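Local structure of porin B (Pseudomonas putida, 4GEY) at residues Leu46-Glu51 with Leu430-Ser435; Asp63-Tyr68 with Arg101-Asp106; Ala202-Val207 with Glu238-Pro243; Asp264-Asp269 with His356-Val361. The protein forms a beta-barrel channel across the outer membrane that probably lets sugars such as glucose pass into the periplasm. The protein carries 2 engineered substitutions. All coordinates share one frame; numbering follows the deposited sequence.

In the fold
Contacts 1, 2 and 3 are partly buried; contact 4 lies at the surface. Contacts 1 and 3 both join neighbouring antiparallel strands of the barrel wall, and each has one side-chain row touching detergent and another carrying buried polar groups: Glu51 with Lys431, Gln206 with Glu238. Contact 1 joins the first strand to the last, and its Tyr48 packs near Tyr68 of contact 2, since strands 42-57 and 66-79 are neighbours. Contact 2 pairs a strand end with the short helix 103-108 through stacked arginines and a salt bridge. In contact 4 a helix start meets a corner between two short strands through valine packing, its polar bonds shaping each segment or reaching neighbouring parts of the chain.

Contact 1: residues Leu46-Glu51 with Leu430-Ser435; sequences LDYVGE and LKIQSS. With C8E ((hydroxyethyloxy)tri(ethyloxy)octane), chain I.
The ring of Tyr48 overlaps Ile432 at its edge, CE2 of the tyrosine lying 4.0 Å from CG2 of the isoleucine, while a bound detergent covers one ring face, with its C11 3.7 Å above the ring plane and offset toward the rim. With CG anti to the backbone N (chi1 171°), the ring is carried along the strand toward Gly50. That glycine, next but one along the strand, adds no side chain to the face that carries Tyr48 and Ile432, which leaves room for the broad ring. An aromatic ring and a branched aliphatic suit a surface that meets alkyl and ether chains.

On the other face Glu51 and Lys431 run side by side, pointing the same way, with CG of Glu51 3.8 Å from CG of Lys431. Their ends form a salt bridge, OE2 of Glu51 to NZ of Lys431 at 3.2 Å. The ammonium has further partners in Glu121 and the carbonyl oxygens of Phe165 and Cys163, and OE1 of Glu51 accepts from the backbone of Val122. Because Glu121 and Val122 line the glucose pocket, the pair forms a second shell that probably helps to position them.

The backbones are tied by two hydrogen-bonded pairs, Tyr48 with Ser434 and Gly50 with Ile432; N of Ile432 reaches O of Gly50 at 2.8 Å. Val49 and Gln433 form a non-hydrogen-bonded pair between them. The segments run antiparallel at 171°, their axes 4.6 Å apart. Pairing of the first strand, 42-57, with the last, 425-435, is the seam that closes an outer-membrane beta-barrel.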
# COMPACT_ATOMS: atom_id res chain seq x y z
N LEU A 46 12.15 -1.89 -16.25
CA LEU A 46 10.82 -1.51 -16.73
C LEU A 46 9.85 -2.60 -16.31
O LEU A 46 9.78 -3.66 -16.93
CB LEU A 46 10.81 -1.35 -18.25
CG LEU A 46 9.80 -0.35 -18.82
CD1 LEU A 46 9.11 -0.89 -20.06
CD2 LEU A 46 8.78 0.12 -17.77
N ASP A 47 9.11 -2.33 -15.24
CA ASP A 47 8.25 -3.33 -14.64
C ASP A 47 6.79 -3.06 -14.90
O ASP A 47 6.35 -1.91 -14.87
CB ASP A 47 8.49 -3.36 -13.15
CG ASP A 47 9.92 -3.68 -12.82
OD1 ASP A 47 10.42 -4.65 -13.41
OD2 ASP A 47 10.54 -2.96 -12.01
N TYR A 48 6.04 -4.12 -15.15
CA TYR A 48 4.61 -4.01 -15.44
C TYR A 48 3.74 -4.73 -14.44
O TYR A 48 4.07 -5.82 -13.99
CB TYR A 48 4.35 -4.59 -16.82
CG TYR A 48 2.89 -4.73 -17.17
CD1 TYR A 48 2.16 -3.66 -17.66
CD2 TYR A 48 2.24 -5.95 -17.02
CE1 TYR A 48 0.83 -3.79 -17.98
CE2 TYR A 48 0.92 -6.09 -17.33
CZ TYR A 48 0.23 -5.02 -17.82
OH TYR A 48 -1.09 -5.17 -18.13
N VAL A 49 2.61 -4.12 -14.09
CA VAL A 49 1.61 -4.79 -13.25
C VAL A 49 0.25 -4.55 -13.85
O VAL A 49 -0.14 -3.41 -14.05
CB VAL A 49 1.60 -4.25 -11.79
CG1 VAL A 49 0.50 -4.95 -10.98
CG2 VAL A 49 2.94 -4.42 -11.13
N GLY A 50 -0.48 -5.63 -14.14
CA GLY A 50 -1.83 -5.50 -14.63
C GLY A 50 -2.79 -6.22 -13.71
O GLY A 50 -2.53 -7.36 -13.34
N GLU A 51 -3.88 -5.55 -13.32
CA GLU A 51 -4.91 -6.17 -12.50
C GLU A 51 -6.32 -6.13 -13.12
O GLU A 51 -6.84 -5.05 -13.43
CB GLU A 51 -4.93 -5.55 -11.11
CG GLU A 51 -3.88 -6.13 -10.18
CD GLU A 51 -3.40 -5.13 -9.14
OE1 GLU A 51 -4.15 -4.18 -8.82
OE2 GLU A 51 -2.27 -5.32 -8.65
N LEU A 430 -7.47 -11.23 -11.63
CA LEU A 430 -6.28 -11.79 -12.26
C LEU A 430 -5.18 -10.75 -12.15
O LEU A 430 -5.33 -9.60 -12.60
CB LEU A 430 -6.55 -12.13 -13.74
CG LEU A 430 -5.35 -12.70 -14.52
CD1 LEU A 430 -4.81 -13.94 -13.82
CD2 LEU A 430 -5.68 -13.03 -15.97
N LYS A 431 -4.08 -11.12 -11.52
CA LYS A 431 -2.99 -10.17 -11.33
C LYS A 431 -1.76 -10.65 -12.07
O LYS A 431 -1.38 -11.82 -11.97
CB LYS A 431 -2.70 -9.96 -9.84
CG LYS A 431 -1.55 -9.02 -9.58
CD LYS A 431 -1.54 -8.50 -8.14
CE LYS A 431 -0.29 -7.67 -7.89
NZ LYS A 431 -0.34 -6.92 -6.62
N ILE A 432 -1.17 -9.75 -12.84
CA ILE A 432 -0.00 -10.05 -13.66
C ILE A 432 1.17 -9.16 -13.26
O ILE A 432 1.01 -7.95 -13.09
CB ILE A 432 -0.29 -9.78 -15.14
CG1 ILE A 432 -1.35 -10.73 -15.67
CG2 ILE A 432 0.98 -9.89 -15.97
CD1 ILE A 432 -1.40 -10.72 -17.18
N GLN A 433 2.35 -9.77 -13.12
CA GLN A 433 3.56 -9.02 -12.82
C GLN A 433 4.64 -9.40 -13.79
O GLN A 433 4.92 -10.57 -13.98
CB GLN A 433 4.04 -9.31 -11.40
CG GLN A 433 3.11 -8.81 -10.33
CD GLN A 433 3.45 -9.41 -8.98
OE1 GLN A 433 3.83 -10.58 -8.89
NE2 GLN A 433 3.34 -8.61 -7.93
N SER A 434 5.25 -8.41 -14.42
CA SER A 434 6.32 -8.71 -15.36
C SER A 434 7.42 -7.64 -15.43
O SER A 434 7.14 -6.44 -15.35
CB SER A 434 5.75 -8.95 -16.75
OG SER A 434 6.77 -9.44 -17.59
N SER A 435 8.66 -8.10 -15.59
CA SER A 435 9.79 -7.19 -15.74
C SER A 435 10.43 -7.36 -17.10
O SER A 435 10.75 -8.48 -17.52
CB SER A 435 10.81 -7.37 -14.62
OG SER A 435 11.02 -8.73 -14.33
C2 C8E I . -1.35 2.24 -21.34
C3 C8E I . -2.51 1.30 -21.00
C4 C8E I . -3.26 0.84 -22.25
C5 C8E I . -3.50 -0.67 -22.22
C6 C8E I . -2.41 -1.43 -22.99
C7 C8E I . -1.82 -2.57 -22.16
C8 C8E I . -0.69 -3.28 -22.92
O9 C8E I . 0.32 -3.77 -22.05
C10 C8E I . 0.30 -5.17 -21.84
C11 C8E I . 1.62 -5.63 -21.19
O12 C8E I . 1.59 -6.99 -20.78
C13 C8E I . 2.88 -7.53 -20.51
C14 C8E I . 2.90 -9.06 -20.60

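Contact 2: residues Asp63-Tyr68 with Arg101-Asp106; sequences DKTARY and RNLSND. With DMU (decyl-beta-D-maltopyranoside), chain N; C8E ((hydroxyethyloxy)tri(ethyloxy)octane), chain H.
NH1 of Arg67, whose guanidinium lies flat on that of Arg101, is gripped by two oxygens of its own segment: OG1 of Thr65 and O of Ala66 each stand 2.6 Å from it. The Ala66 oxygen lies in the guanidinium plane, the Thr65 hydroxyl somewhat out of it. On another edge, NE of Arg67 makes a salt bridge to OD2 of Asp106 at 3.1 Å. This oxygen is met on its anti side, somewhat out of the carboxylate plane, and the carboxylate is turned 58° from the guanidinium. CG of Arg67 rests 4.0 Å from CD2 of Leu103, and the bend at chi2 (-70°) turns CD toward Arg101 and Asp106.

One face of the Arg67 group carries Arg101, centres 3.8 Å apart and planes at 7°. Flat, delocalised cations can stack in this way when their edges are supplied with acceptors; NH2 of Arg101 donates to O3 of the bound maltoside at 3.1 Å. At the backbone, N of Arg101 donates to O of Tyr68 at 2.9 Å, extending the strand pairing toward the helix that Asn102 caps by accepting from Ser104 N. Two detergent molecules touch the ring of Tyr68, one near CD1 and one near CD2.

An alanine in place of Arg67 would probably leave Asp106 without this cationic mate and Arg101 without its stacking partner. Two like charges are held close here, with the single carboxylate of Asp106 to balance them among the contacting residues, so neutral oxygens from threonine, a carbonyl and the sugar headgroup probably help to offset their repulsion.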
# COMPACT_ATOMS: atom_id res chain seq x y z
N ASP A 63 -25.00 -5.73 -11.58
CA ASP A 63 -24.78 -5.84 -13.02
C ASP A 63 -23.34 -6.30 -13.24
O ASP A 63 -22.40 -5.61 -12.83
CB ASP A 63 -25.00 -4.49 -13.69
CG ASP A 63 -24.82 -4.53 -15.18
OD1 ASP A 63 -23.67 -4.33 -15.65
OD2 ASP A 63 -25.82 -4.75 -15.90
N LYS A 64 -23.16 -7.45 -13.87
CA LYS A 64 -21.84 -8.05 -14.00
C LYS A 64 -21.05 -7.38 -15.11
O LYS A 64 -21.52 -7.25 -16.24
CB LYS A 64 -21.94 -9.56 -14.25
CG LYS A 64 -22.70 -10.30 -13.17
CD LYS A 64 -22.65 -11.82 -13.33
CE LYS A 64 -23.66 -12.48 -12.39
NZ LYS A 64 -23.71 -11.75 -11.08
N THR A 65 -19.84 -6.93 -14.78
CA THR A 65 -18.95 -6.30 -15.74
C THR A 65 -17.51 -6.63 -15.35
O THR A 65 -17.27 -7.50 -14.52
CB THR A 65 -19.16 -4.77 -15.77
OG1 THR A 65 -18.33 -4.18 -16.78
CG2 THR A 65 -18.79 -4.17 -14.45
N ALA A 66 -16.55 -5.95 -15.96
CA ALA A 66 -15.16 -6.19 -15.60
C ALA A 66 -14.32 -4.92 -15.75
O ALA A 66 -14.56 -4.09 -16.64
CB ALA A 66 -14.58 -7.34 -16.41
N ARG A 67 -13.34 -4.77 -14.87
CA ARG A 67 -12.52 -3.58 -14.95
C ARG A 67 -11.07 -3.95 -14.99
O ARG A 67 -10.68 -5.02 -14.52
CB ARG A 67 -12.84 -2.62 -13.80
CG ARG A 67 -14.26 -2.08 -13.88
CD ARG A 67 -14.39 -1.11 -15.03
NE ARG A 67 -15.74 -0.58 -15.17
CZ ARG A 67 -16.72 -1.19 -15.84
NH1 ARG A 67 -16.49 -2.35 -16.42
NH2 ARG A 67 -17.92 -0.63 -15.92
N TYR A 68 -10.28 -3.09 -15.61
CA TYR A 68 -8.87 -3.36 -15.76
C TYR A 68 -8.06 -2.13 -15.44
O TYR A 68 -8.40 -1.02 -15.83
CB TYR A 68 -8.55 -3.83 -17.17
CG TYR A 68 -7.08 -4.09 -17.40
CD1 TYR A 68 -6.49 -5.27 -16.97
CD2 TYR A 68 -6.28 -3.16 -18.06
CE1 TYR A 68 -5.15 -5.51 -17.18
CE2 TYR A 68 -4.95 -3.39 -18.28
CZ TYR A 68 -4.39 -4.57 -17.84
OH TYR A 68 -3.07 -4.79 -18.06
N ARG A 101 -9.58 1.48 -14.87
CA ARG A 101 -10.71 1.71 -13.99
C ARG A 101 -10.79 0.66 -12.89
O ARG A 101 -10.21 -0.42 -13.01
CB ARG A 101 -12.01 1.69 -14.81
CG ARG A 101 -12.19 2.88 -15.74
CD ARG A 101 -13.61 2.93 -16.27
NE ARG A 101 -13.86 1.82 -17.19
CZ ARG A 101 -15.02 1.62 -17.81
NH1 ARG A 101 -16.05 2.44 -17.62
NH2 ARG A 101 -15.15 0.59 -18.63
N ASN A 102 -11.51 0.99 -11.82
CA ASN A 102 -11.58 0.17 -10.62
C ASN A 102 -12.98 -0.36 -10.35
O ASN A 102 -13.91 0.43 -10.17
CB ASN A 102 -11.14 0.98 -9.40
CG ASN A 102 -10.96 0.12 -8.15
OD1 ASN A 102 -11.46 -1.01 -8.08
ND2 ASN A 102 -10.22 0.65 -7.17
N LEU A 103 -13.11 -1.68 -10.27
CA LEU A 103 -14.37 -2.35 -9.91
C LEU A 103 -14.99 -1.84 -8.61
O LEU A 103 -16.22 -1.67 -8.52
CB LEU A 103 -14.16 -3.85 -9.78
CG LEU A 103 -15.11 -4.77 -10.55
CD1 LEU A 103 -15.49 -5.98 -9.69
CD2 LEU A 103 -16.32 -4.04 -11.08
N SER A 104 -14.14 -1.62 -7.60
CA SER A 104 -14.58 -1.13 -6.30
C SER A 104 -15.45 0.13 -6.41
O SER A 104 -16.46 0.28 -5.71
CB SER A 104 -13.38 -0.86 -5.38
OG SER A 104 -12.88 -2.05 -4.80
N ASN A 105 -15.07 1.04 -7.30
CA ASN A 105 -15.89 2.22 -7.52
C ASN A 105 -17.11 1.92 -8.38
O ASN A 105 -18.23 2.31 -8.05
CB ASN A 105 -15.06 3.31 -8.16
CG ASN A 105 -13.95 3.77 -7.26
OD1 ASN A 105 -14.12 3.86 -6.04
ND2 ASN A 105 -12.80 4.05 -7.84
N ASP A 106 -16.88 1.19 -9.46
CA ASP A 106 -17.87 1.08 -10.52
C ASP A 106 -18.99 0.09 -10.24
O ASP A 106 -20.06 0.22 -10.81
CB ASP A 106 -17.19 0.80 -11.86
CG ASP A 106 -16.34 1.97 -12.34
OD1 ASP A 106 -16.62 3.10 -11.90
OD2 ASP A 106 -15.40 1.76 -13.14
C1 DMU N . -12.82 -3.10 -21.15
C2 DMU N . -13.85 -2.11 -21.28
C3 DMU N . -15.26 -2.57 -21.16
C4 DMU N . -15.50 -3.65 -20.07
O5 DMU N . -14.27 -4.57 -19.93
C6 DMU N . -12.96 -3.97 -20.01
O7 DMU N . -16.13 -1.45 -20.88
O16 DMU N . -12.03 -5.05 -20.09
C18 DMU N . -11.35 -5.51 -18.93
C19 DMU N . -10.56 -6.82 -19.10
C22 DMU N . -9.38 -6.82 -20.12
C25 DMU N . -8.45 -8.03 -20.09
C28 DMU N . -7.06 -7.90 -19.48
C31 DMU N . -6.28 -9.17 -19.21
O49 DMU N . -11.49 -2.44 -21.05
O55 DMU N . -13.66 -1.36 -22.53
C57 DMU N . -16.56 -4.43 -20.38
O61 DMU N . -16.87 -5.46 -19.49
C5 DMU N . -17.94 -0.01 -21.26
C7 DMU N . -18.64 -0.28 -20.04
C8 DMU N . -19.68 -1.33 -20.15
C9 DMU N . -19.40 -2.53 -21.13
O1 DMU N . -18.09 -2.32 -21.94
C10 DMU N . -17.21 -1.17 -21.75
O2 DMU N . -19.99 -1.84 -18.87
O3 DMU N . -17.02 1.14 -21.09
O4 DMU N . -19.25 0.98 -19.62
C11 DMU N . -20.41 -2.73 -21.96
O6 DMU N . -21.62 -3.09 -21.41
C1 C8E H . -8.97 -0.85 -22.31
C2 C8E H . -8.48 -2.29 -22.35
C3 C8E H . -7.00 -2.34 -21.98
C4 C8E H . -6.56 -3.77 -21.62
C5 C8E H . -5.47 -4.30 -22.55
C6 C8E H . -4.41 -5.06 -21.76
C7 C8E H . -4.63 -6.56 -21.81
C8 C8E H . -3.73 -7.31 -20.82
O9 C8E H . -2.60 -7.87 -21.47
C10 C8E H . -1.51 -8.00 -20.58

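Contact 3: residues Ala202-Val207 with Glu238-Pro243. With C8E ((hydroxyethyloxy)tri(ethyloxy)octane), chain C.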
# COMPACT_ATOMS: atom_id res chain seq x y z
N ALA A 202 20.47 -7.82 12.14
CA ALA A 202 19.09 -8.28 12.17
C ALA A 202 18.16 -7.37 13.00
O ALA A 202 17.04 -7.77 13.35
CB ALA A 202 19.03 -9.70 12.69
N PHE A 203 18.62 -6.17 13.33
CA PHE A 203 17.77 -5.20 14.01
C PHE A 203 18.13 -3.78 13.65
O PHE A 203 19.29 -3.39 13.72
CB PHE A 203 17.88 -5.38 15.53
CG PHE A 203 16.92 -4.52 16.30
CD1 PHE A 203 15.58 -4.86 16.40
CD2 PHE A 203 17.36 -3.37 16.93
CE1 PHE A 203 14.69 -4.07 17.11
CE2 PHE A 203 16.47 -2.58 17.64
CZ PHE A 203 15.13 -2.94 17.73
N PHE A 204 17.14 -2.98 13.28
CA PHE A 204 17.40 -1.56 13.05
C PHE A 204 16.30 -0.62 13.55
O PHE A 204 15.17 -1.03 13.75
CB PHE A 204 17.79 -1.27 11.59
CG PHE A 204 16.68 -1.45 10.58
CD1 PHE A 204 15.78 -0.43 10.31
CD2 PHE A 204 16.59 -2.61 9.83
CE1 PHE A 204 14.78 -0.58 9.35
CE2 PHE A 204 15.60 -2.76 8.88
CZ PHE A 204 14.70 -1.75 8.64
N VAL A 205 16.67 0.64 13.74
CA VAL A 205 15.71 1.67 14.09
C VAL A 205 15.80 2.76 13.04
O VAL A 205 16.82 2.91 12.38
CB VAL A 205 15.98 2.26 15.50
CG1 VAL A 205 15.77 1.20 16.56
CG2 VAL A 205 17.37 2.82 15.58
N GLN A 206 14.73 3.53 12.88
CA GLN A 206 14.72 4.58 11.86
C GLN A 206 13.63 5.60 12.12
O GLN A 206 12.59 5.29 12.70
CB GLN A 206 14.55 4.00 10.46
CG GLN A 206 13.26 3.25 10.22
CD GLN A 206 13.16 2.80 8.77
OE1 GLN A 206 14.02 3.14 7.95
NE2 GLN A 206 12.11 2.04 8.44
N VAL A 207 13.90 6.82 11.67
CA VAL A 207 12.95 7.91 11.79
C VAL A 207 13.04 8.68 10.49
O VAL A 207 14.06 8.63 9.81
CB VAL A 207 13.28 8.83 13.01
CG1 VAL A 207 14.71 9.35 12.92
CG2 VAL A 207 12.30 9.99 13.12
N GLU A 238 10.33 3.85 13.56
CA GLU A 238 10.14 2.41 13.44
C GLU A 238 11.30 1.60 13.97
O GLU A 238 12.46 2.00 13.88
CB GLU A 238 9.90 2.04 11.98
CG GLU A 238 9.19 0.72 11.79
CD GLU A 238 8.88 0.46 10.33
OE1 GLU A 238 9.58 1.01 9.45
OE2 GLU A 238 7.92 -0.29 10.06
N ALA A 239 10.97 0.44 14.53
CA ALA A 239 11.96 -0.55 14.89
C ALA A 239 11.64 -1.79 14.07
O ALA A 239 10.47 -2.18 13.98
CB ALA A 239 11.90 -0.85 16.38
N VAL A 240 12.66 -2.38 13.45
CA VAL A 240 12.47 -3.53 12.58
C VAL A 240 13.41 -4.67 12.98
O VAL A 240 14.63 -4.57 12.81
CB VAL A 240 12.65 -3.15 11.09
CG1 VAL A 240 12.64 -4.38 10.21
CG2 VAL A 240 11.56 -2.18 10.66
N TRP A 241 12.83 -5.74 13.51
CA TRP A 241 13.59 -6.91 13.95
C TRP A 241 13.44 -8.04 12.93
O TRP A 241 12.32 -8.44 12.59
CB TRP A 241 13.06 -7.36 15.31
CG TRP A 241 13.80 -8.51 15.95
CD1 TRP A 241 15.12 -8.80 15.84
CD2 TRP A 241 13.23 -9.52 16.80
NE1 TRP A 241 15.42 -9.92 16.58
CE2 TRP A 241 14.28 -10.38 17.18
CE3 TRP A 241 11.94 -9.77 17.29
CZ2 TRP A 241 14.08 -11.48 18.02
CZ3 TRP A 241 11.75 -10.86 18.13
CH2 TRP A 241 12.81 -11.70 18.48
N SER A 242 14.57 -8.56 12.44
CA SER A 242 14.56 -9.66 11.46
C SER A 242 15.31 -10.86 11.99
O SER A 242 16.40 -11.18 11.50
CB SER A 242 15.20 -9.22 10.16
OG SER A 242 14.59 -8.05 9.65
N PRO A 243 14.74 -11.55 12.98
CA PRO A 243 15.44 -12.70 13.56
C PRO A 243 15.25 -13.96 12.71
O PRO A 243 14.44 -13.98 11.78
CB PRO A 243 14.71 -12.89 14.88
CG PRO A 243 13.29 -12.49 14.56
CD PRO A 243 13.39 -11.38 13.54
C1 C8E C . 7.64 2.96 18.89
C2 C8E C . 8.62 3.37 17.81
C3 C8E C . 10.00 2.84 18.19
C4 C8E C . 11.03 3.97 18.28
C5 C8E C . 12.26 3.67 17.44
C6 C8E C . 12.63 4.90 16.61
C7 C8E C . 13.96 5.49 17.07
C8 C8E C . 14.48 6.58 16.14
O9 C8E C . 15.67 6.13 15.52
C10 C8E C . 16.56 7.19 15.19
C11 C8E C . 17.76 6.70 14.39
O12 C8E C . 18.84 7.61 14.51
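Strands 203-207 and 238-241 run antiparallel at 163°, their axes 4.8 Å apart, with Phe204-Val240 and Gln206-Glu238 as hydrogen-bonded pairs and Ser242 N adding a bond to Ala202 O. Phe204 lies beside Val240, pointing the same way, and presents a ring face to it: CB of Val240 is 3.7 Å from the centroid of the Phe204 ring, a CH-pi contact for which a beta-branched valine offers a compact C-H surface. With CG between the backbone N and the carbonyl carbon (chi1 69°), the ring is brought over Val240. It also makes a cation-pi contact with Lys196.

Next along this face, Gln206 and Glu238 lie side by side, their amide and carboxylate planes only 13° apart. NE2 of Gln206, a donor that adds no charge, bonds to OE1 of Glu238 at 2.9 Å and to O of Asp157. Arg253 forms a salt bridge with that OE1, while Trp292 and Asn159 donate to OE2.

The reverse face is apolar. CB of Trp241 meets the edge of the Phe203 ring, 3.7 Å from its CD1. Detergent lies against Val205 and Val207, consistent with a lipid-facing surface. The wall thus separates a greasy exterior from a buried carboxylate whose several donors are likely to keep it ionised.

Contact 4: residues Asp264-Asp269 with His356-Val361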
# COMPACT_ATOMS: atom_id res chain seq x y z
N ASP A 264 -9.24 17.83 10.69
CA ASP A 264 -10.56 18.09 11.26
C ASP A 264 -11.03 16.96 12.16
O ASP A 264 -10.78 15.79 11.88
CB ASP A 264 -11.61 18.32 10.17
CG ASP A 264 -11.51 19.69 9.53
OD1 ASP A 264 -10.77 20.54 10.08
OD2 ASP A 264 -12.19 19.91 8.50
N ASP A 265 -11.71 17.33 13.25
CA ASP A 265 -12.41 16.37 14.09
C ASP A 265 -13.44 15.65 13.24
O ASP A 265 -13.88 16.15 12.21
CB ASP A 265 -13.12 17.10 15.24
CG ASP A 265 -13.35 16.20 16.46
OD1 ASP A 265 -14.39 15.50 16.52
OD2 ASP A 265 -12.48 16.21 17.36
N VAL A 266 -13.84 14.46 13.68
CA VAL A 266 -14.81 13.71 12.91
C VAL A 266 -16.23 14.01 13.39
O VAL A 266 -17.19 13.58 12.76
CB VAL A 266 -14.54 12.19 13.01
CG1 VAL A 266 -13.16 11.85 12.48
CG2 VAL A 266 -14.70 11.72 14.46
N TYR A 267 -16.36 14.78 14.47
CA TYR A 267 -17.66 14.96 15.14
C TYR A 267 -17.88 16.36 15.75
O TYR A 267 -18.92 16.98 15.54
CB TYR A 267 -17.82 13.90 16.23
CG TYR A 267 -19.21 13.82 16.83
CD1 TYR A 267 -19.58 14.60 17.92
CD2 TYR A 267 -20.16 12.94 16.29
CE1 TYR A 267 -20.86 14.52 18.46
CE2 TYR A 267 -21.43 12.86 16.83
CZ TYR A 267 -21.78 13.65 17.90
OH TYR A 267 -23.05 13.54 18.41
N ASP A 268 -16.91 16.85 16.51
CA ASP A 268 -17.04 18.14 17.19
C ASP A 268 -16.92 19.31 16.22
O ASP A 268 -16.03 19.33 15.36
CB ASP A 268 -15.97 18.29 18.28
CG ASP A 268 -16.22 17.41 19.49
OD1 ASP A 268 -17.35 16.92 19.67
OD2 ASP A 268 -15.27 17.24 20.30
N ASP A 269 -17.80 20.29 16.36
CA ASP A 269 -17.61 21.56 15.66
C ASP A 269 -16.65 22.43 16.46
O ASP A 269 -16.27 22.08 17.58
CB ASP A 269 -18.94 22.26 15.37
CG ASP A 269 -19.65 22.78 16.62
OD1 ASP A 269 -19.17 22.57 17.75
OD2 ASP A 269 -20.71 23.41 16.46
N HIS A 356 -12.09 -1.30 10.72
CA HIS A 356 -13.13 -0.71 11.56
C HIS A 356 -13.21 0.82 11.44
O HIS A 356 -12.19 1.50 11.43
CB HIS A 356 -12.95 -1.12 13.01
CG HIS A 356 -13.96 -0.53 13.93
ND1 HIS A 356 -13.69 0.55 14.74
CD2 HIS A 356 -15.25 -0.87 14.17
CE1 HIS A 356 -14.77 0.85 15.44
NE2 HIS A 356 -15.73 0.01 15.11
N VAL A 357 -14.43 1.34 11.36
CA VAL A 357 -14.66 2.78 11.27
C VAL A 357 -14.96 3.39 12.62
O VAL A 357 -15.86 2.94 13.33
CB VAL A 357 -15.82 3.14 10.33
CG1 VAL A 357 -15.90 4.65 10.16
CG2 VAL A 357 -15.68 2.46 8.98
N ASN A 358 -14.19 4.42 12.95
CA ASN A 358 -14.41 5.33 14.08
C ASN A 358 -15.88 5.57 14.34
O ASN A 358 -16.58 6.16 13.52
CB ASN A 358 -13.74 6.66 13.73
CG ASN A 358 -13.67 7.60 14.88
OD1 ASN A 358 -14.59 7.70 15.68
ND2 ASN A 358 -12.56 8.34 14.97
N ASP A 359 -16.34 5.14 15.51
CA ASP A 359 -17.75 5.19 15.87
C ASP A 359 -18.37 6.60 15.78
O ASP A 359 -19.55 6.75 15.47
CB ASP A 359 -17.95 4.61 17.26
CG ASP A 359 -19.37 4.18 17.51
OD1 ASP A 359 -19.96 3.53 16.61
OD2 ASP A 359 -19.91 4.51 18.58
N ASP A 360 -17.59 7.63 16.06
CA ASP A 360 -18.13 8.98 16.01
C ASP A 360 -18.49 9.35 14.58
O ASP A 360 -19.40 10.16 14.34
CB ASP A 360 -17.14 10.00 16.61
CG ASP A 360 -16.86 9.73 18.09
OD1 ASP A 360 -17.80 9.37 18.81
OD2 ASP A 360 -15.69 9.88 18.51
N VAL A 361 -17.80 8.76 13.61
CA VAL A 361 -18.12 9.01 12.21
C VAL A 361 -19.54 8.51 11.94
O VAL A 361 -20.32 9.17 11.27
CB VAL A 361 -17.14 8.30 11.28
CG1 VAL A 361 -17.62 8.38 9.80
CG2 VAL A 361 -15.75 8.87 11.46
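Val266 packs against the start of helix 359-372 with its branches turned to different neighbours. CG2 faces CB of Asp360 at 3.7 Å, the two side chains crossing at about a right angle, and meets ND2 of Asn358 tip to tip. CB of Val266, 3.9 Å from CG2 of Val361, and CG1 turn to that methyl group, again at about a right angle. A compact branched residue suits this spot, touching three partners at once. Tyr267 packs alongside: its ring edge faces the backbone O of Asp360, 3.5 Å from CD2, and its side chain also touches Lys363, Arg364 and Leu367.

OD1 of Asp265 accepts from N of Tyr267 and N of Asp268, the first bond closing an Asx turn and the second widening it to an Asx motif, which holds the corner presenting Val266. Asn358 is the N-cap: its OD1 accepts from N of Asp360 at 3.0 Å, and its ND2 donates to the carbonyls of Lys321 and Asn324. An alanine in place of Asn358 would probably leave the Asp360 amide without its cap and those two carbonyls without this donor. The arrangement is that of an N-capped helix, following barrel strand 347-357, packed against an Asx-turn corner between two short strands.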